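Local coordinates for protein transcription termination factor FttA (Pyrococcus horikoshii, PDB 3AF6) that probably terminates transcription by cutting the emerging RNA with two zinc ions, acting as both endonuclease and 5'-3' exonuclease on single-stranded RNA, at residues Leu249-Ile254 / Pro277-Pro282; Ser212-Asp217 / Arg329-Asp334; Gly563-Pro568 / Lys580-Val585; Lys425-Ala430 / Asn543-Val548; Leu375-Asn380 / Leu476-Arg481. All blocks are in the same frame, centred on the assembly; numbering follows the deposited sequence.

Contact 1 of 5, residues Leu249-Ile254 / Pro277-Pro282; sequences LDAIII and PIYTTP
Ile252 pairs with Ile278 and Ile253 with Tyr279, side by side in two parallel strands of the metallo-beta-lactamase fold. The segment between them carries short helices, so this is a beta-alpha-beta crossover. Strand 278-280 is flanked on its other side by strand 320-322. Side chains meet on both faces of the sheet. On one face, Ile254 and Ile278 lie alongside each other and point the same way. Ile254 CG1 meets Ile278 CG2 at 4.1 Å. On the other face, Ala251 CB is the bump, sitting in the angle between the Tyr279 ring edge and Pro277 CG. Ala251 CB lies in the ring plane, 3.6 Å from Tyr279 CE1, and 3.9 Å from Pro277 CG. Tyr279 has CG anti to its carbonyl carbon (chi1 -61°), which lays the ring back toward Ala251. Helix 164-178 packs on Pro277 and Tyr279 through Val174. Backbone bonds hold this register: Ile252 N to Pro277 O, Tyr279 N to Ile252 O, and Ile254 N to Tyr279 O. At the far end of the ring, Tyr279 OH is 2.9 Å from a water, which also gives a weak bond to Asp250 O.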
# COMPACT_ATOMS: atom_id res chain seq x y z
N LEU A 249 -5.95 8.09 19.73
CA LEU A 249 -5.18 7.82 18.53
C LEU A 249 -5.56 8.78 17.41
O LEU A 249 -6.62 8.65 16.80
CB LEU A 249 -5.40 6.37 18.08
CG LEU A 249 -4.45 5.90 16.97
CD1 LEU A 249 -3.02 5.98 17.46
CD2 LEU A 249 -4.79 4.47 16.56
N ASP A 250 -4.69 9.75 17.16
CA ASP A 250 -4.91 10.76 16.12
C ASP A 250 -4.97 10.15 14.74
O ASP A 250 -5.77 10.57 13.91
CB ASP A 250 -3.78 11.79 16.13
CG ASP A 250 -3.79 12.67 17.36
OD1 ASP A 250 -4.62 13.60 17.42
OD2 ASP A 250 -2.96 12.42 18.26
N ALA A 251 -4.13 9.16 14.48
CA ALA A 251 -4.10 8.56 13.17
C ALA A 251 -3.26 7.31 13.04
O ALA A 251 -2.39 7.04 13.86
CB ALA A 251 -3.61 9.59 12.16
N ILE A 252 -3.55 6.56 11.98
CA ILE A 252 -2.80 5.36 11.65
C ILE A 252 -2.24 5.62 10.24
O ILE A 252 -2.91 6.20 9.40
CB ILE A 252 -3.70 4.10 11.62
CG1 ILE A 252 -4.28 3.84 13.01
CG2 ILE A 252 -2.89 2.90 11.16
CD1 ILE A 252 -5.25 2.65 13.10
N ILE A 253 -1.00 5.21 9.99
CA ILE A 253 -0.41 5.40 8.68
C ILE A 253 0.07 4.05 8.20
O ILE A 253 0.62 3.28 8.99
CB ILE A 253 0.80 6.36 8.75
CG1 ILE A 253 0.41 7.62 9.52
CG2 ILE A 253 1.27 6.72 7.34
CD1 ILE A 253 1.55 8.57 9.74
N ILE A 254 -0.12 3.74 6.92
CA ILE A 254 0.34 2.47 6.40
C ILE A 254 1.41 2.64 5.32
O ILE A 254 1.18 3.32 4.33
CB ILE A 254 -0.84 1.66 5.83
CG1 ILE A 254 -1.94 1.52 6.90
CG2 ILE A 254 -0.35 0.30 5.35
CD1 ILE A 254 -1.48 0.91 8.24
N PRO A 277 -8.75 8.64 11.41
CA PRO A 277 -8.26 8.51 10.03
C PRO A 277 -7.09 7.55 9.78
O PRO A 277 -6.22 7.37 10.63
CB PRO A 277 -7.87 9.93 9.69
CG PRO A 277 -7.27 10.39 10.99
CD PRO A 277 -8.29 9.90 12.01
N ILE A 278 -7.08 6.94 8.60
CA ILE A 278 -5.98 6.06 8.20
C ILE A 278 -5.38 6.70 6.95
O ILE A 278 -6.05 6.78 5.93
CB ILE A 278 -6.45 4.67 7.79
CG1 ILE A 278 -7.24 4.00 8.92
CG2 ILE A 278 -5.24 3.83 7.42
CD1 ILE A 278 -7.85 2.67 8.52
N TYR A 279 -4.14 7.14 7.03
CA TYR A 279 -3.50 7.76 5.87
C TYR A 279 -2.62 6.78 5.12
O TYR A 279 -1.89 6.01 5.73
CB TYR A 279 -2.65 8.95 6.30
CG TYR A 279 -3.44 10.04 6.96
CD1 TYR A 279 -3.56 10.09 8.36
CD2 TYR A 279 -4.12 10.98 6.20
CE1 TYR A 279 -4.35 11.06 8.97
CE2 TYR A 279 -4.91 11.95 6.79
CZ TYR A 279 -5.02 11.99 8.17
OH TYR A 279 -5.82 12.95 8.74
N THR A 280 -2.70 6.81 3.79
CA THR A 280 -1.91 5.93 2.95
C THR A 280 -1.99 6.37 1.47
O THR A 280 -2.82 7.21 1.13
CB THR A 280 -2.40 4.47 3.13
OG1 THR A 280 -1.45 3.57 2.56
CG2 THR A 280 -3.74 4.27 2.44
N THR A 281 -1.12 5.84 0.60
CA THR A 281 -1.19 6.21 -0.82
C THR A 281 -2.39 5.48 -1.40
O THR A 281 -2.73 4.40 -0.95
CB THR A 281 0.08 5.82 -1.63
OG1 THR A 281 0.22 4.39 -1.66
CG2 THR A 281 1.33 6.42 -1.00
N PRO A 282 -3.06 6.08 -2.41
CA PRO A 282 -4.23 5.44 -3.02
C PRO A 282 -4.02 3.97 -3.37
O PRO A 282 -4.83 3.12 -3.01
CB PRO A 282 -4.51 6.31 -4.24
CG PRO A 282 -4.06 7.68 -3.77
CD PRO A 282 -2.74 7.35 -3.08
O HOH W 1 -5.01 12.94 11.50

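Contact 2 of 5, residues Ser212-Asp217 / Arg329-Asp334; sequences SFVLVD and RDISPD
Ser212 meets Ser332 and Asp334 where the two sheets of the metallo-beta-lactamase sandwich come together. Strand 213-216 belongs to one sheet and edge strand 329-332 to the other. Ser212 opens the first segment and makes the polar part of the contact. Its OG donates to Asp334 OD1 at 2.7 Å. It arrives on the syn side of the carboxylate, 29° out of its plane. Ser332 OG is also close, 3.0 Å from Ser212 OG. On that side of the contact an ST turn shapes the chain, because Ser332 OG accepts from Asp334 N at 3.1 Å. Ile331 and Ser332 also form a classic beta bulge against Ile335. The second carboxylate oxygen, Asp334 OD2, is bonded to Ser186 OG and Thr209 OG1, so this buried acid has partners at both oxygens. Val214 comes next and makes the apolar part. Ile331 has CG1 between its backbone N and carbonyl carbon (chi1 62°), and the chain then extends its tip toward the valine. The two side chains cross at about a right angle, with Val214 CG1 and Ile331 CD1 4.2 Å apart. Farther along, the end of strand 213-216 reaches the second shell of the metal site, where Asp217 OD2 is hydrogen-bonded to ND1 of the zinc ligand His261.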
# COMPACT_ATOMS: atom_id res chain seq x y z
N SER A 212 0.04 14.21 21.05
CA SER A 212 -0.56 13.30 20.08
C SER A 212 -0.07 11.87 20.07
O SER A 212 0.90 11.51 20.73
CB SER A 212 -0.37 13.88 18.68
OG SER A 212 -0.67 15.25 18.63
N PHE A 213 -0.76 11.08 19.26
CA PHE A 213 -0.44 9.68 19.08
C PHE A 213 -0.77 9.25 17.66
O PHE A 213 -1.86 9.53 17.14
CB PHE A 213 -1.23 8.82 20.07
CG PHE A 213 -0.81 8.99 21.49
CD1 PHE A 213 0.42 8.51 21.92
CD2 PHE A 213 -1.65 9.63 22.40
CE1 PHE A 213 0.81 8.65 23.25
CE2 PHE A 213 -1.27 9.77 23.74
CZ PHE A 213 -0.03 9.28 24.17
N VAL A 214 0.19 8.59 17.02
CA VAL A 214 -0.02 8.08 15.68
C VAL A 214 0.57 6.68 15.61
O VAL A 214 1.61 6.39 16.22
CB VAL A 214 0.65 8.97 14.59
CG1 VAL A 214 0.08 10.37 14.62
CG2 VAL A 214 2.14 8.98 14.79
N LEU A 215 -0.12 5.81 14.88
CA LEU A 215 0.32 4.45 14.72
C LEU A 215 0.88 4.28 13.32
O LEU A 215 0.21 4.60 12.34
CB LEU A 215 -0.87 3.51 14.93
CG LEU A 215 -0.64 2.01 15.10
CD1 LEU A 215 0.45 1.76 16.14
CD2 LEU A 215 -1.95 1.34 15.53
N VAL A 216 2.13 3.83 13.22
CA VAL A 216 2.71 3.60 11.89
C VAL A 216 2.67 2.11 11.66
O VAL A 216 3.41 1.35 12.29
CB VAL A 216 4.15 4.12 11.79
CG1 VAL A 216 4.74 3.76 10.43
CG2 VAL A 216 4.15 5.63 11.97
N ASP A 217 1.80 1.71 10.75
CA ASP A 217 1.55 0.31 10.42
C ASP A 217 0.89 -0.43 11.57
O ASP A 217 0.92 0.01 12.72
CB ASP A 217 2.84 -0.40 9.98
CG ASP A 217 3.30 0.02 8.59
OD1 ASP A 217 2.47 0.61 7.84
OD2 ASP A 217 4.47 -0.24 8.23
N ARG A 329 0.83 17.17 4.80
CA ARG A 329 -0.45 17.46 5.43
C ARG A 329 -0.40 17.41 6.95
O ARG A 329 0.22 16.52 7.52
CB ARG A 329 -1.53 16.47 4.96
CG ARG A 329 -1.79 16.46 3.46
CD ARG A 329 -2.68 17.61 3.01
NE ARG A 329 -2.92 17.55 1.57
CZ ARG A 329 -2.08 18.02 0.65
NH1 ARG A 329 -0.94 18.60 1.02
NH2 ARG A 329 -2.35 17.88 -0.64
N ASP A 330 -1.05 18.37 7.60
CA ASP A 330 -1.11 18.40 9.06
C ASP A 330 -2.08 17.29 9.49
O ASP A 330 -3.25 17.28 9.07
CB ASP A 330 -1.66 19.75 9.55
CG ASP A 330 -0.71 20.91 9.29
OD1 ASP A 330 -0.95 22.01 9.84
OD2 ASP A 330 0.28 20.75 8.55
N ILE A 331 -1.62 16.36 10.32
CA ILE A 331 -2.52 15.31 10.77
C ILE A 331 -2.81 15.40 12.27
O ILE A 331 -3.58 14.62 12.81
CB ILE A 331 -1.98 13.90 10.43
CG1 ILE A 331 -0.65 13.64 11.13
CG2 ILE A 331 -1.84 13.76 8.92
CD1 ILE A 331 -0.15 12.22 10.90
N SER A 332 -2.19 16.39 12.92
CA SER A 332 -2.37 16.62 14.35
C SER A 332 -1.74 17.97 14.68
O SER A 332 -0.95 18.50 13.90
CB SER A 332 -1.68 15.53 15.18
OG SER A 332 -0.43 15.97 15.68
N PRO A 333 -2.07 18.55 15.85
CA PRO A 333 -1.51 19.85 16.22
C PRO A 333 0.01 19.93 16.16
O PRO A 333 0.56 21.00 15.92
CB PRO A 333 -2.05 20.05 17.63
CG PRO A 333 -3.38 19.39 17.56
CD PRO A 333 -3.06 18.10 16.85
N ASP A 334 0.70 18.81 16.36
CA ASP A 334 2.16 18.84 16.34
C ASP A 334 2.85 17.81 15.44
O ASP A 334 4.03 17.54 15.62
CB ASP A 334 2.71 18.73 17.76
CG ASP A 334 2.44 17.37 18.39
OD1 ASP A 334 1.55 16.65 17.91
OD2 ASP A 334 3.12 17.04 19.38

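Contact 3 of 5, residues Gly563-Pro568 / Lys580-Val585; sequences GIREIP and KVNMEV
Arg565 sets out with CG anti to its carbonyl carbon (chi1 -61°) and bends at chi3 (54°), which brings its guanidinium edge round to the carbonyl of Val581. Two nitrogens then grip one oxygen from the side. Arg565 NE lies 2.8 Å from Val581 O, nearly in line with the carbonyl bond. Arg565 NH2 lies 2.9 Å from Val581 O, and there the donor is tilted from the carbonyl plane. The oxygen sits close to the guanidinium plane in both cases. The backbone returns the link, with Val581 N giving a bond of 2.8 Å to Arg565 O. These residues close the open end of a beta hairpin made by strands 566-570 and 576-580. Glu566 and Lys580 are an antiparallel non-hydrogen-bonded pair in it. The Asn582 amide stands almost perpendicular to the guanidinium, the planes 89° apart, and its ND2 is bonded to Pro539 O. On the inner side of the hairpin, Ile567 CD1 packs on Val581 CG2 at 4.1 Å. Phe534 of helix 529-537 touches both of these side chains. The charged ends of Arg565, Glu566 and Lys580 lie on the exposed side.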
# COMPACT_ATOMS: atom_id res chain seq x y z
N GLY A 563 14.93 -27.72 2.82
CA GLY A 563 15.34 -29.07 2.47
C GLY A 563 14.47 -30.17 3.04
O GLY A 563 14.55 -31.30 2.56
N ILE A 564 13.65 -29.87 4.04
CA ILE A 564 12.78 -30.89 4.63
C ILE A 564 12.08 -31.62 3.49
O ILE A 564 11.49 -30.99 2.61
CB ILE A 564 11.71 -30.28 5.57
CG1 ILE A 564 12.37 -29.34 6.59
CG2 ILE A 564 10.98 -31.39 6.30
CD1 ILE A 564 13.42 -30.00 7.46
N ARG A 565 12.14 -32.95 3.51
CA ARG A 565 11.53 -33.74 2.45
C ARG A 565 10.25 -34.49 2.79
O ARG A 565 9.63 -35.10 1.91
CB ARG A 565 12.57 -34.70 1.88
CG ARG A 565 13.76 -33.97 1.28
CD ARG A 565 14.41 -34.82 0.22
NE ARG A 565 13.42 -35.23 -0.76
CZ ARG A 565 13.64 -36.16 -1.68
NH1 ARG A 565 14.82 -36.76 -1.73
NH2 ARG A 565 12.68 -36.50 -2.53
N GLU A 566 9.87 -34.46 4.06
CA GLU A 566 8.63 -35.09 4.49
C GLU A 566 7.96 -34.14 5.47
O GLU A 566 8.26 -34.13 6.66
CB GLU A 566 8.90 -36.44 5.15
CG GLU A 566 9.25 -37.51 4.14
CD GLU A 566 9.17 -38.91 4.70
OE1 GLU A 566 9.34 -39.88 3.92
OE2 GLU A 566 8.94 -39.05 5.93
N ILE A 567 7.05 -33.33 4.94
CA ILE A 567 6.36 -32.34 5.75
C ILE A 567 4.99 -32.74 6.26
O ILE A 567 4.07 -33.00 5.48
CB ILE A 567 6.21 -31.02 4.98
CG1 ILE A 567 7.59 -30.50 4.57
CG2 ILE A 567 5.48 -29.99 5.84
CD1 ILE A 567 7.54 -29.28 3.72
N PRO A 568 4.84 -32.78 7.59
CA PRO A 568 3.56 -33.15 8.19
C PRO A 568 2.63 -31.96 8.06
O PRO A 568 3.01 -30.83 8.34
CB PRO A 568 3.92 -33.41 9.66
CG PRO A 568 5.39 -33.69 9.64
CD PRO A 568 5.88 -32.69 8.62
N LYS A 580 5.20 -35.74 0.60
CA LYS A 580 6.53 -36.20 0.23
C LYS A 580 7.11 -35.21 -0.79
O LYS A 580 6.65 -35.13 -1.92
CB LYS A 580 6.41 -37.60 -0.38
CG LYS A 580 7.73 -38.30 -0.67
CD LYS A 580 7.50 -39.61 -1.41
CE LYS A 580 8.80 -40.34 -1.72
NZ LYS A 580 8.59 -41.49 -2.65
N VAL A 581 8.12 -34.44 -0.37
CA VAL A 581 8.73 -33.46 -1.27
C VAL A 581 9.86 -34.04 -2.11
O VAL A 581 10.95 -34.31 -1.59
CB VAL A 581 9.30 -32.23 -0.50
CG1 VAL A 581 9.77 -31.18 -1.48
CG2 VAL A 581 8.24 -31.65 0.42
N ASN A 582 9.59 -34.24 -3.39
CA ASN A 582 10.59 -34.79 -4.31
C ASN A 582 10.93 -33.77 -5.40
O ASN A 582 12.06 -33.71 -5.87
CB ASN A 582 10.09 -36.07 -4.96
CG ASN A 582 9.63 -37.09 -3.94
OD1 ASN A 582 10.32 -37.36 -2.96
ND2 ASN A 582 8.46 -37.67 -4.18
N MET A 583 9.93 -32.99 -5.80
CA MET A 583 10.09 -31.95 -6.82
C MET A 583 11.35 -31.15 -6.48
O MET A 583 11.79 -31.16 -5.33
CB MET A 583 8.88 -31.02 -6.80
CG MET A 583 8.83 -30.12 -5.56
SD MET A 583 7.39 -29.02 -5.43
CE MET A 583 7.04 -28.67 -7.17
N GLU A 584 11.91 -30.46 -7.48
CA GLU A 584 13.11 -29.65 -7.25
C GLU A 584 12.81 -28.37 -6.49
O GLU A 584 11.83 -27.68 -6.77
CB GLU A 584 13.79 -29.29 -8.57
CG GLU A 584 14.71 -30.36 -9.12
CD GLU A 584 15.75 -29.77 -10.06
OE1 GLU A 584 15.36 -29.08 -11.03
OE2 GLU A 584 16.96 -29.99 -9.81
N VAL A 585 13.69 -28.04 -5.55
CA VAL A 585 13.53 -26.83 -4.74
C VAL A 585 14.62 -25.80 -5.09
O VAL A 585 15.81 -26.03 -4.82
CB VAL A 585 13.62 -27.15 -3.22
CG1 VAL A 585 13.33 -25.90 -2.40
CG2 VAL A 585 12.64 -28.27 -2.86

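Contact 4 of 5, residues Lys425-Ala430 / Asn543-Val548; sequences KVLIPA and NSIIFV
Lys425-Ala430 and Asn543-Val548 run parallel, with Val426 beside Ser544 and Leu427 beside Ile545. Backbone bonds come first. Ser544 N donates to Lys425 O, Leu427 N to Ser544 O at 2.7 Å, and Ile546 N to Leu427 O at 3.0 Å. Pro429 has no N-H to continue the series, and its CD lies 3.4 Å from Ile546 O instead. A water then takes up the link. It donates to Pro429 O and accepts from Val548 N. At the other end a side chain joins in: Asn543 OD1 accepts a weak bond from Lys425 N at 2.8 Å. Ser544 OG has its main partner outside the pair, in Thr419 of helix 405-420.

Apolar contacts fill both faces. On the face of helix 405-420, Val426 CG1 touches Ile546 CD1 at 3.6 Å, and Leu412 packs on Ile428 and Ile546. On the other face, Leu427 and Ile545 point the same way, Leu427 CG and Ile545 CG1 both anti to the backbone N. Their tips, Leu427 CD2 and Ile545 CD1, are 4.1 Å apart. Pro429 crosses Phe547 at about a right angle, its CG 3.9 Å from Phe547 CD1. All the touching residues are buried. Inner parallel strands with largely apolar side chains, and helix 405-420 packed on the Val426 face, are characteristic of an alpha/beta sheet, here the core of the beta-CASP domain.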
# COMPACT_ATOMS: atom_id res chain seq x y z
N LYS A 425 6.27 -29.01 -14.45
CA LYS A 425 5.66 -27.71 -14.23
C LYS A 425 6.50 -26.92 -13.23
O LYS A 425 7.20 -27.49 -12.39
CB LYS A 425 4.24 -27.87 -13.70
CG LYS A 425 3.33 -28.61 -14.65
CD LYS A 425 1.94 -28.81 -14.09
CE LYS A 425 1.14 -29.70 -15.02
NZ LYS A 425 1.93 -30.93 -15.34
N VAL A 426 6.44 -25.60 -13.34
CA VAL A 426 7.19 -24.76 -12.43
C VAL A 426 6.23 -23.98 -11.56
O VAL A 426 5.40 -23.21 -12.06
CB VAL A 426 8.08 -23.78 -13.18
CG1 VAL A 426 8.91 -22.98 -12.18
CG2 VAL A 426 8.96 -24.53 -14.15
N LEU A 427 6.33 -24.19 -10.26
CA LEU A 427 5.47 -23.49 -9.31
C LEU A 427 6.21 -22.31 -8.71
O LEU A 427 7.28 -22.47 -8.11
CB LEU A 427 5.02 -24.43 -8.19
CG LEU A 427 4.23 -23.71 -7.08
CD1 LEU A 427 2.96 -23.13 -7.68
CD2 LEU A 427 3.92 -24.68 -5.96
N ILE A 428 5.64 -21.13 -8.88
CA ILE A 428 6.25 -19.93 -8.34
C ILE A 428 5.30 -19.27 -7.35
O ILE A 428 4.38 -18.54 -7.73
CB ILE A 428 6.63 -18.91 -9.46
CG1 ILE A 428 7.72 -19.51 -10.37
CG2 ILE A 428 7.15 -17.61 -8.85
CD1 ILE A 428 8.16 -18.60 -11.50
N PRO A 429 5.51 -19.54 -6.06
CA PRO A 429 4.63 -18.93 -5.06
C PRO A 429 5.01 -17.47 -4.89
O PRO A 429 6.20 -17.13 -4.91
CB PRO A 429 4.89 -19.77 -3.81
CG PRO A 429 6.31 -20.16 -3.97
CD PRO A 429 6.43 -20.50 -5.44
N ALA A 430 4.01 -16.60 -4.76
CA ALA A 430 4.23 -15.17 -4.59
C ALA A 430 2.95 -14.47 -4.14
O ALA A 430 1.84 -14.88 -4.52
CB ALA A 430 4.73 -14.55 -5.90
N ASN A 543 8.50 -31.76 -11.72
CA ASN A 543 8.12 -30.40 -11.37
C ASN A 543 9.18 -29.66 -10.57
O ASN A 543 10.08 -30.27 -9.97
CB ASN A 543 6.81 -30.42 -10.56
CG ASN A 543 5.68 -31.12 -11.28
OD1 ASN A 543 5.33 -30.75 -12.41
ND2 ASN A 543 5.09 -32.12 -10.64
N SER A 544 9.05 -28.34 -10.54
CA SER A 544 9.99 -27.51 -9.81
C SER A 544 9.28 -26.41 -9.03
O SER A 544 8.23 -25.91 -9.43
CB SER A 544 11.00 -26.87 -10.77
OG SER A 544 12.10 -27.74 -10.99
N ILE A 545 9.87 -26.04 -7.90
CA ILE A 545 9.33 -24.96 -7.09
C ILE A 545 10.45 -23.93 -6.93
O ILE A 545 11.59 -24.27 -6.63
CB ILE A 545 8.82 -25.47 -5.71
CG1 ILE A 545 8.01 -24.37 -5.04
CG2 ILE A 545 9.99 -25.92 -4.84
CD1 ILE A 545 7.34 -24.80 -3.75
N ILE A 546 10.12 -22.66 -7.16
CA ILE A 546 11.10 -21.59 -7.06
C ILE A 546 10.65 -20.50 -6.09
O ILE A 546 9.63 -19.84 -6.29
CB ILE A 546 11.32 -20.92 -8.45
CG1 ILE A 546 11.80 -21.96 -9.47
CG2 ILE A 546 12.35 -19.81 -8.34
CD1 ILE A 546 11.87 -21.43 -10.88
N PHE A 547 11.42 -20.29 -5.03
CA PHE A 547 11.08 -19.25 -4.07
C PHE A 547 11.76 -17.97 -4.55
O PHE A 547 12.96 -17.96 -4.82
CB PHE A 547 11.57 -19.62 -2.65
CG PHE A 547 10.82 -20.79 -2.06
CD1 PHE A 547 9.48 -20.65 -1.69
CD2 PHE A 547 11.43 -22.04 -1.95
CE1 PHE A 547 8.75 -21.75 -1.22
CE2 PHE A 547 10.71 -23.13 -1.48
CZ PHE A 547 9.37 -22.99 -1.11
N VAL A 548 10.97 -16.91 -4.68
CA VAL A 548 11.47 -15.63 -5.15
C VAL A 548 11.18 -14.54 -4.13
O VAL A 548 11.13 -13.35 -4.45
CB VAL A 548 10.82 -15.24 -6.49
CG1 VAL A 548 11.12 -16.29 -7.54
CG2 VAL A 548 9.32 -15.07 -6.30
O HOH W 2 8.54 -17.21 -3.74

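Contact 5 of 5, residues Leu375-Asn380 / Leu476-Arg481; sequences LLEPAN and LSRRLR
Leu375 and Ser477 meet through the backbone, where the loop 375-380 passes the start of helix 478-482 and Ser477 N donates to Leu375 O at 2.9 Å. Ser477 is the N-cap of that helix. Its OG takes a weak bond from Leu480 N.

The leucines pack on one side. Leu375 and Leu476 lie alongside each other, CD2 methyl toward CD2 methyl. Leu375 CD2 also meets Leu480 CD1 at 3.5 Å. Leu376 CD2 lies 4.3 Å from Leu476 CD2, and the Leu376 side chain is about 6 Å from that of the zinc ligand His344.

Glu377 works on the other side. With CG anti to its carbonyl carbon (chi1 -74°) and the rest extended, it reaches the first turn of the helix. Glu377 OE2 accepts from Arg478 N at 3.0 Å, nearly along its own C-O axis. The same oxygen takes Arg478 NE at 3.2 Å, from above the carboxylate plane. Glu377 OE1 takes a weak bond from Arg478 NH2 at 2.9 Å. The two groups are not coplanar, their planes being 30° apart.

This salt bridge joins a loop of the metallo-beta-lactamase domain to a helix of the beta-CASP domain. The carboxylate faces both a guanidinium and the positive end of a helix dipole, and both would probably stabilise its negative charge.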
# COMPACT_ATOMS: atom_id res chain seq x y z
N LEU A 375 9.22 -2.64 -12.00
CA LEU A 375 8.07 -1.83 -11.65
C LEU A 375 8.33 -0.49 -10.94
O LEU A 375 7.54 0.44 -11.08
CB LEU A 375 7.13 -2.66 -10.77
CG LEU A 375 6.36 -3.82 -11.41
CD1 LEU A 375 5.98 -4.84 -10.36
CD2 LEU A 375 5.11 -3.26 -12.07
N LEU A 376 9.43 -0.39 -10.21
CA LEU A 376 9.66 0.81 -9.43
C LEU A 376 11.04 1.46 -9.44
O LEU A 376 12.03 0.88 -9.91
CB LEU A 376 9.25 0.51 -7.99
CG LEU A 376 7.88 -0.18 -7.82
CD1 LEU A 376 7.74 -0.68 -6.41
CD2 LEU A 376 6.75 0.79 -8.16
N GLU A 377 11.10 2.67 -8.90
CA GLU A 377 12.33 3.43 -8.80
C GLU A 377 12.84 3.35 -7.36
O GLU A 377 12.06 3.27 -6.41
CB GLU A 377 12.08 4.89 -9.18
CG GLU A 377 11.90 5.11 -10.67
CD GLU A 377 11.29 6.45 -11.00
OE1 GLU A 377 11.68 7.46 -10.39
OE2 GLU A 377 10.42 6.49 -11.90
N PRO A 378 14.17 3.38 -7.17
CA PRO A 378 14.71 3.29 -5.82
C PRO A 378 14.05 4.27 -4.87
O PRO A 378 13.61 5.34 -5.28
CB PRO A 378 16.21 3.56 -6.03
CG PRO A 378 16.23 4.43 -7.24
CD PRO A 378 15.20 3.79 -8.14
N ALA A 379 13.99 3.89 -3.59
CA ALA A 379 13.38 4.70 -2.55
C ALA A 379 13.96 6.11 -2.44
O ALA A 379 15.14 6.35 -2.70
CB ALA A 379 13.53 4.00 -1.23
N ASN A 380 13.10 7.05 -2.06
CA ASN A 380 13.50 8.42 -1.88
C ASN A 380 14.55 8.45 -0.77
O ASN A 380 14.38 7.80 0.26
CB ASN A 380 12.30 9.27 -1.49
CG ASN A 380 12.68 10.68 -1.15
OD1 ASN A 380 12.27 11.21 -0.11
ND2 ASN A 380 13.47 11.31 -2.02
N LEU A 476 4.14 3.79 -10.91
CA LEU A 476 5.15 2.89 -11.45
C LEU A 476 6.32 3.74 -11.92
O LEU A 476 6.27 4.97 -11.89
CB LEU A 476 4.58 2.08 -12.62
CG LEU A 476 3.56 0.99 -12.25
CD1 LEU A 476 2.89 0.45 -13.52
CD2 LEU A 476 4.25 -0.15 -11.49
N SER A 477 7.40 3.08 -12.34
CA SER A 477 8.56 3.79 -12.83
C SER A 477 8.15 4.58 -14.07
O SER A 477 7.22 4.19 -14.78
CB SER A 477 9.67 2.82 -13.20
OG SER A 477 9.23 1.96 -14.24
N ARG A 478 8.84 5.69 -14.31
CA ARG A 478 8.58 6.54 -15.46
C ARG A 478 8.52 5.77 -16.77
O ARG A 478 7.69 6.06 -17.63
CB ARG A 478 9.64 7.63 -15.54
CG ARG A 478 9.30 8.85 -14.71
CD ARG A 478 10.52 9.72 -14.47
NE ARG A 478 11.45 9.11 -13.52
CZ ARG A 478 12.51 9.74 -13.02
NH1 ARG A 478 12.78 10.99 -13.37
NH2 ARG A 478 13.29 9.11 -12.15
N ARG A 479 9.40 4.79 -16.93
CA ARG A 479 9.42 4.00 -18.15
C ARG A 479 8.13 3.21 -18.30
O ARG A 479 7.35 3.44 -19.23
CB ARG A 479 10.61 3.04 -18.15
CG ARG A 479 10.77 2.29 -19.46
CD ARG A 479 12.15 1.65 -19.59
NE ARG A 479 12.19 0.30 -19.03
CZ ARG A 479 13.26 -0.49 -19.09
NH1 ARG A 479 14.38 -0.06 -19.67
NH2 ARG A 479 13.21 -1.72 -18.57
N LEU A 480 7.91 2.29 -17.37
CA LEU A 480 6.72 1.46 -17.39
C LEU A 480 5.46 2.33 -17.42
O LEU A 480 4.43 1.92 -17.96
CB LEU A 480 6.70 0.56 -16.16
CG LEU A 480 6.15 -0.85 -16.30
CD1 LEU A 480 6.26 -1.57 -14.97
CD2 LEU A 480 4.71 -0.80 -16.77
N ARG A 481 5.54 3.54 -16.86
CA ARG A 481 4.38 4.43 -16.83
C ARG A 481 3.96 4.91 -18.21
O ARG A 481 2.82 4.69 -18.62
CB ARG A 481 4.66 5.66 -15.98
CG ARG A 481 3.43 6.55 -15.86
CD ARG A 481 3.78 7.94 -15.41
NE ARG A 481 4.80 7.90 -14.38
CZ ARG A 481 5.15 8.95 -13.64
NH1 ARG A 481 6.10 8.81 -12.72
NH2 ARG A 481 4.53 10.11 -13.81

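In the fold
Contacts 1 and 2 lie in the metallo-beta-lactamase domain, their centres 8 Å apart. Strands 251-253 and 213-216 are neighbours in one sheet, and contact 1 is nested in the chain loop that contact 2 closes. Contacts 3 and 4 form a second pair, 13 Å apart between centres, in the beta-CASP region. Strand 584-587 borders strand 544-547 there, at the edge of the parallel sheet. Contacts 2 and 4 are on opposite sides of the chain's centre, about 42 Å apart between centres. Contact 5 joins the two domains, and its segments alternate along the chain with those of contact 4. The beta-CASP domain is thus tied back close to the zinc site.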